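PDB 4FLN: protease Do-like 2, chloroplastic from Arabidopsis thaliana, which cleaves the photodamaged D1 protein of photosystem II as a chloroplast serine protease of the Deg family, performing the primary cut. Local coordinates for residues Ala78-Ile81 with Lys85-Thr88; Thr97-Lys102 with Ala112-Arg117; Ile123-Val128 with His238-Tyr243. All coordinates share one frame; numbering follows the deposited sequence.

Contact 1 (Ala78-Ile81 with Lys85-Thr88)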
# COMPACT_ATOMS: atom_id res chain seq x y z
N ALA B 78 -16.09 31.39 14.38
CA ALA B 78 -17.28 31.76 15.13
C ALA B 78 -17.82 33.09 14.62
O ALA B 78 -17.14 33.78 13.84
CB ALA B 78 -16.98 31.82 16.62
N PHE B 79 -19.03 33.46 15.02
CA PHE B 79 -19.60 34.73 14.59
C PHE B 79 -20.56 35.31 15.61
O PHE B 79 -21.11 34.60 16.44
CB PHE B 79 -20.30 34.59 13.24
CG PHE B 79 -21.36 33.54 13.20
CD1 PHE B 79 -21.03 32.20 12.99
CD2 PHE B 79 -22.70 33.87 13.36
CE1 PHE B 79 -22.02 31.23 12.95
CE2 PHE B 79 -23.68 32.90 13.32
CZ PHE B 79 -23.34 31.58 13.11
N MET B 80 -20.76 36.62 15.53
CA MET B 80 -21.62 37.33 16.46
C MET B 80 -23.09 37.14 16.09
O MET B 80 -23.52 37.52 15.00
CB MET B 80 -21.29 38.82 16.45
CG MET B 80 -19.82 39.12 16.71
SD MET B 80 -19.41 40.85 16.47
CE MET B 80 -17.65 40.84 16.81
N ILE B 81 -23.84 36.53 17.00
CA ILE B 81 -25.27 36.31 16.81
C ILE B 81 -26.14 37.33 17.53
O ILE B 81 -27.36 37.24 17.48
CB ILE B 81 -25.68 34.92 17.28
CG1 ILE B 81 -25.28 34.71 18.74
CG2 ILE B 81 -25.03 33.87 16.40
CD1 ILE B 81 -25.58 33.33 19.23
N LYS B 85 -22.98 37.39 22.64
CA LYS B 85 -22.68 35.99 22.38
C LYS B 85 -22.00 35.70 21.04
O LYS B 85 -22.23 36.39 20.04
CB LYS B 85 -23.94 35.14 22.56
CG LYS B 85 -24.58 35.28 23.95
CD LYS B 85 -25.93 34.56 24.06
CE LYS B 85 -26.99 35.20 23.16
NZ LYS B 85 -28.24 34.38 23.03
N LEU B 86 -21.13 34.69 21.03
CA LEU B 86 -20.53 34.18 19.81
C LEU B 86 -20.96 32.73 19.55
O LEU B 86 -20.99 31.91 20.46
CB LEU B 86 -19.00 34.23 19.89
CG LEU B 86 -18.40 35.63 19.96
CD1 LEU B 86 -16.89 35.57 20.03
CD2 LEU B 86 -18.87 36.44 18.75
N LEU B 87 -21.28 32.43 18.31
CA LEU B 87 -21.71 31.09 17.94
C LEU B 87 -20.55 30.32 17.34
O LEU B 87 -19.75 30.88 16.59
CB LEU B 87 -22.85 31.19 16.92
CG LEU B 87 -23.81 30.01 16.78
CD1 LEU B 87 -24.05 29.35 18.11
CD2 LEU B 87 -25.12 30.52 16.20
N THR B 88 -20.45 29.04 17.65
CA THR B 88 -19.44 28.20 17.02
C THR B 88 -19.79 26.72 17.06
O THR B 88 -20.84 26.34 17.53
CB THR B 88 -18.04 28.42 17.64
OG1 THR B 88 -17.05 27.84 16.78
CG2 THR B 88 -17.95 27.78 19.02
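With CG of Phe79 set between its backbone N and carbonyl carbon (chi1 56°), the ring runs alongside Leu87, whose own CG is anti to its backbone N (chi1 -157°); ring and leucine extend together from neighbouring strands. Leu87 CB sits over one face of the ring, 4.0 Å from its centroid and displaced from the ring centre, a CH-pi contact, while Leu87 CD2 reaches Phe79 CZ at 3.7 Å. Ile81 runs roughly perpendicular to Leu87 and lays its CG2 methyl against Leu87 CD2, so this leucine is held by the aromatic ring and the isoleucine branch together. The other sheet face carries Met80 and Leu86, again next to one another, with Met80 CG 3.5 Å from Leu86 CD2; Ala137, Pro139 and Trp134 pack around them.

Phe79 and Leu87 form an antiparallel hydrogen-bonded pair. Leu87 N gives an almost straight bond to Phe79 O (2.9 Å, 173° at the hydrogen), and Phe79 N returns a more bent one to Leu87 O (3.1 Å), both donors lying in the carbonyl plane. A weak bond from Ile81 N to Lys85 O follows toward the turn. At the other end Thr88 OG1 bonds to Ser77 O, and its side chain lies about 7 Å from those of His91 and Ser200, charge-relay residues by similarity. Beyond Phe79 stand Cys211 and Val214 of the second barrel. The arrangement is an antiparallel beta hairpin in the first six-stranded barrel of the chymotrypsin-like, two-barrel protease fold.

Contact 2 (Thr97-Lys102 with Ala112-Arg117)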
# COMPACT_ATOMS: atom_id res chain seq x y z
N THR B 97 -8.99 24.08 27.27
CA THR B 97 -8.10 24.55 28.33
C THR B 97 -8.20 26.07 28.39
O THR B 97 -8.32 26.66 29.46
CB THR B 97 -6.65 24.15 28.05
OG1 THR B 97 -6.53 22.73 28.14
CG2 THR B 97 -5.73 24.81 29.05
N GLN B 98 -8.13 26.68 27.21
CA GLN B 98 -8.38 28.10 27.06
C GLN B 98 -8.89 28.38 25.65
O GLN B 98 -8.61 27.63 24.70
CB GLN B 98 -7.12 28.92 27.36
CG GLN B 98 -5.97 28.65 26.42
CD GLN B 98 -4.75 29.49 26.73
OE1 GLN B 98 -3.95 29.79 25.84
NE2 GLN B 98 -4.59 29.88 27.99
N VAL B 99 -9.64 29.46 25.51
CA VAL B 99 -10.25 29.78 24.24
C VAL B 99 -10.08 31.26 23.96
O VAL B 99 -10.42 32.12 24.79
CB VAL B 99 -11.74 29.40 24.25
CG1 VAL B 99 -12.40 29.81 22.94
CG2 VAL B 99 -11.89 27.90 24.48
N LYS B 100 -9.54 31.56 22.79
CA LYS B 100 -9.21 32.93 22.43
C LYS B 100 -9.82 33.26 21.07
O LYS B 100 -9.90 32.41 20.19
CB LYS B 100 -7.69 33.11 22.38
CG LYS B 100 -6.92 31.95 23.01
CD LYS B 100 -5.60 31.68 22.29
CE LYS B 100 -4.92 30.40 22.78
NZ LYS B 100 -3.72 30.04 21.96
N VAL B 101 -10.25 34.49 20.90
CA VAL B 101 -10.87 34.88 19.64
C VAL B 101 -10.27 36.16 19.09
O VAL B 101 -9.85 37.05 19.84
CB VAL B 101 -12.39 35.02 19.78
CG1 VAL B 101 -13.02 33.66 20.01
CG2 VAL B 101 -12.72 35.98 20.91
N LYS B 102 -10.23 36.27 17.77
CA LYS B 102 -9.58 37.39 17.13
C LYS B 102 -10.53 38.03 16.13
O LYS B 102 -11.08 37.36 15.26
CB LYS B 102 -8.29 36.93 16.46
CG LYS B 102 -7.38 38.04 15.96
CD LYS B 102 -6.04 37.46 15.49
CE LYS B 102 -5.12 38.52 14.88
NZ LYS B 102 -5.55 38.95 13.52
N ALA B 112 -12.12 34.14 25.52
CA ALA B 112 -13.54 33.81 25.50
C ALA B 112 -13.88 32.66 26.43
O ALA B 112 -13.07 31.77 26.66
CB ALA B 112 -13.99 33.49 24.07
N LYS B 113 -15.11 32.69 26.94
CA LYS B 113 -15.60 31.64 27.81
C LYS B 113 -16.70 30.83 27.12
O LYS B 113 -17.51 31.38 26.37
CB LYS B 113 -16.11 32.24 29.12
N VAL B 114 -16.74 29.53 27.39
CA VAL B 114 -17.75 28.67 26.79
C VAL B 114 -18.98 28.59 27.69
O VAL B 114 -18.97 27.88 28.71
CB VAL B 114 -17.23 27.24 26.64
CG1 VAL B 114 -18.17 26.40 25.78
CG2 VAL B 114 -15.83 27.25 26.06
N LEU B 115 -20.05 29.26 27.27
CA LEU B 115 -21.29 29.31 28.03
C LEU B 115 -21.99 27.96 28.09
O LEU B 115 -22.29 27.45 29.17
CB LEU B 115 -22.25 30.33 27.41
CG LEU B 115 -21.86 31.81 27.45
CD1 LEU B 115 -22.97 32.66 26.86
CD2 LEU B 115 -21.57 32.25 28.88
N VAL B 116 -22.27 27.40 26.92
CA VAL B 116 -22.98 26.13 26.86
C VAL B 116 -22.65 25.40 25.57
O VAL B 116 -22.44 26.03 24.54
CB VAL B 116 -24.51 26.36 26.97
CG1 VAL B 116 -25.01 27.24 25.83
CG2 VAL B 116 -25.25 25.03 27.03
N ARG B 117 -22.60 24.08 25.61
CA ARG B 117 -22.29 23.34 24.41
C ARG B 117 -23.14 22.09 24.19
O ARG B 117 -23.09 21.15 24.98
CB ARG B 117 -20.80 22.99 24.42
CG ARG B 117 -20.39 22.13 25.57
CD ARG B 117 -18.88 22.01 25.66
NE ARG B 117 -18.29 23.11 26.41
CZ ARG B 117 -16.99 23.35 26.48
NH1 ARG B 117 -16.14 22.56 25.83
NH2 ARG B 117 -16.53 24.36 27.19
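Val99 faces Ala112 across the hairpin. Starting at its CB, the valine first meets the alanine backbone, with Val99 CB 3.6 Å from Ala112 O. The branches then part: CG1, anti to the backbone N (chi1 177°), turns to the alanine methyl and stops 4.2 Å from Ala112 CB, whereas CG2, beside the backbone N, goes the other way along the partner strand to Val114 CG2 at 4.3 Å. Val101 CG1 also approaches Ala112 CB, so the small alanine methyl is met by two valines. These strands, 96-102 and 110-118, form the hairpin that provides the last two strands in the order across the first barrel of the chymotrypsin-like domain. They splay strongly, their segment axes running at 116°, and between these segments a single backbone hydrogen bond forms: Ala112 N to Val99 O, 2.7 Å and nearly straight, with the donor tilted 29° from the carbonyl plane; Val101 pairs with Tyr110 just before. Val128 of strand 123-129 packs on both Val101 and Ala112, extending the apolar patch. Farther along, Arg117 forms a salt bridge with Asp96 through NH2. Turned away from segment 112-117, Gln98 and Lys100 pack on Asn425 and Glu432 of a second subunit.

Contact 3 (Ile123-Val128 with His238-Tyr243)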
# COMPACT_ATOMS: atom_id res chain seq x y z
N ILE B 123 -22.85 22.51 18.53
CA ILE B 123 -22.94 23.95 18.64
C ILE B 123 -22.38 24.39 19.99
O ILE B 123 -22.49 23.67 20.98
CB ILE B 123 -24.41 24.43 18.50
CG1 ILE B 123 -24.93 24.15 17.09
CG2 ILE B 123 -24.55 25.91 18.83
CD1 ILE B 123 -26.39 24.49 16.91
N ALA B 124 -21.75 25.55 20.01
CA ALA B 124 -21.30 26.12 21.27
C ALA B 124 -21.46 27.62 21.24
O ALA B 124 -21.31 28.25 20.19
CB ALA B 124 -19.86 25.73 21.56
N LEU B 125 -21.81 28.18 22.39
CA LEU B 125 -21.94 29.61 22.53
C LEU B 125 -20.74 30.08 23.32
O LEU B 125 -20.25 29.36 24.19
CB LEU B 125 -23.23 29.94 23.26
CG LEU B 125 -24.10 31.01 22.61
CD1 LEU B 125 -24.20 30.77 21.12
CD2 LEU B 125 -25.48 31.02 23.25
N LEU B 126 -20.24 31.27 23.01
CA LEU B 126 -19.13 31.83 23.77
C LEU B 126 -19.46 33.26 24.19
O LEU B 126 -20.17 33.99 23.47
CB LEU B 126 -17.84 31.83 22.95
CG LEU B 126 -17.32 30.56 22.28
CD1 LEU B 126 -16.14 30.92 21.41
CD2 LEU B 126 -16.92 29.52 23.30
N SER B 127 -18.94 33.66 25.35
CA SER B 127 -19.04 35.04 25.81
C SER B 127 -17.65 35.65 25.74
O SER B 127 -16.66 34.92 25.81
CB SER B 127 -19.60 35.12 27.24
OG SER B 127 -18.70 34.54 28.17
N VAL B 128 -17.58 36.96 25.57
CA VAL B 128 -16.28 37.62 25.51
C VAL B 128 -16.15 38.86 26.39
O VAL B 128 -17.10 39.62 26.56
CB VAL B 128 -15.88 37.95 24.06
CG1 VAL B 128 -15.19 39.31 23.99
CG2 VAL B 128 -14.97 36.86 23.52
N HIS B 238 -33.46 25.82 18.15
CA HIS B 238 -33.76 24.82 19.15
C HIS B 238 -32.73 24.86 20.26
O HIS B 238 -33.06 24.78 21.44
CB HIS B 238 -33.77 23.43 18.52
CG HIS B 238 -34.20 22.35 19.47
ND1 HIS B 238 -33.44 21.96 20.54
CD2 HIS B 238 -35.32 21.59 19.50
CE1 HIS B 238 -34.06 21.00 21.20
NE2 HIS B 238 -35.21 20.76 20.59
N PHE B 239 -31.47 25.00 19.88
CA PHE B 239 -30.40 25.07 20.85
C PHE B 239 -30.51 26.33 21.71
O PHE B 239 -30.39 26.28 22.93
CB PHE B 239 -29.05 25.00 20.15
CG PHE B 239 -27.90 24.97 21.10
CD1 PHE B 239 -27.68 23.86 21.90
CD2 PHE B 239 -27.05 26.06 21.21
CE1 PHE B 239 -26.63 23.84 22.78
CE2 PHE B 239 -26.00 26.04 22.10
CZ PHE B 239 -25.79 24.93 22.89
N LEU B 240 -30.73 27.46 21.07
CA LEU B 240 -30.79 28.71 21.81
C LEU B 240 -31.97 28.75 22.78
O LEU B 240 -31.80 29.14 23.93
CB LEU B 240 -30.80 29.91 20.87
CG LEU B 240 -29.52 30.09 20.04
CD1 LEU B 240 -29.65 31.27 19.09
CD2 LEU B 240 -28.30 30.23 20.95
N THR B 241 -33.16 28.37 22.33
CA THR B 241 -34.31 28.42 23.22
C THR B 241 -34.17 27.36 24.31
O THR B 241 -34.58 27.57 25.46
CB THR B 241 -35.70 28.33 22.50
OG1 THR B 241 -36.42 27.18 22.94
CG2 THR B 241 -35.55 28.29 21.00
N ASP B 242 -33.57 26.23 23.97
CA ASP B 242 -33.26 25.22 24.97
C ASP B 242 -32.51 25.93 26.10
O ASP B 242 -32.86 25.81 27.27
CB ASP B 242 -32.43 24.09 24.37
CG ASP B 242 -32.17 22.96 25.35
OD1 ASP B 242 -31.48 21.98 24.98
OD2 ASP B 242 -32.64 23.03 26.51
N TYR B 243 -31.50 26.70 25.71
CA TYR B 243 -30.62 27.37 26.67
C TYR B 243 -31.32 28.49 27.44
O TYR B 243 -31.11 28.64 28.64
CB TYR B 243 -29.39 27.91 25.94
CG TYR B 243 -28.38 28.60 26.82
CD1 TYR B 243 -27.81 27.94 27.91
CD2 TYR B 243 -27.97 29.89 26.55
CE1 TYR B 243 -26.88 28.57 28.72
CE2 TYR B 243 -27.04 30.53 27.35
CZ TYR B 243 -26.50 29.87 28.43
OH TYR B 243 -25.57 30.51 29.21
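The ring of Phe239 takes Ile123 on one face: Ile123 CB stands 4.1 Å above the ring plane, nearer the ring's margin than its middle, a CH-pi contact. Tyr249 meets the same phenylalanine ring with planes at about 45°, and Tyr252 also packs on it. The Tyr243 ring, one helical turn on, is approached obliquely by Leu125 CD2, 4.3 Å from Tyr243 CD2. Here the helix that ends the chymotrypsin-like protease domain, 233-246, packs against strand 123-129 of its first barrel, as the C-terminal helix does in chymotrypsin. The segment axes stay 10.2 Å apart and make an angle of 54°, a gap bridged by side chains alone, without a hydrogen bond.

Ile123 and Phe239 reach past one another from strand and helix. Phe239 CG is anti to its backbone N (chi1 -176°), which sends the ring out from the helix to the strand, where Ile123 CG2 lies 3.5 Å from Phe239 CD2 and almost equally close to Phe239 CE2. Two residues along the strand, Leu125 meets Leu240 nearly square-on. Leu87 and Lys85 of the neighbouring strand also touch Leu125, and Val116 of strand 110-118 packs on Tyr243, so the helix rests on more than one strand of the barrel. Asp122, a charge-relay residue by similarity, directly precedes this strand, and its side chain is about 6 Å from that of Ile123. His238, which does not reach the strand, stacks with Phe332 and Tyr252, and its NE2 bonds to Lys331 O. Between Leu125 and Leu240 the meeting is methyl to methyl, with Leu125 CD2 3.7 Å from Leu240 CD2.

In the fold
All three contacts reach the first six-stranded antiparallel barrel of the protease domain and come in series along the chain. Contact 1 and contact 3 are closest, their centres about 9 Å apart, because strands 85-88 and 123-129 are sheet neighbours; contact 2 lies about 11 Å from contact 1 and 12 Å from contact 3. Strand 123-129 stands between 85-88 and 110-118, and so ties both hairpins together, while contact 3 adds helix 233-246, its segment 110 residues farther along the chain. His91 follows the first hairpin and Asp122 precedes strand 123-129, so this barrel carries two of the three charge-relay residues assigned by similarity; Ser200 comes from the second barrel.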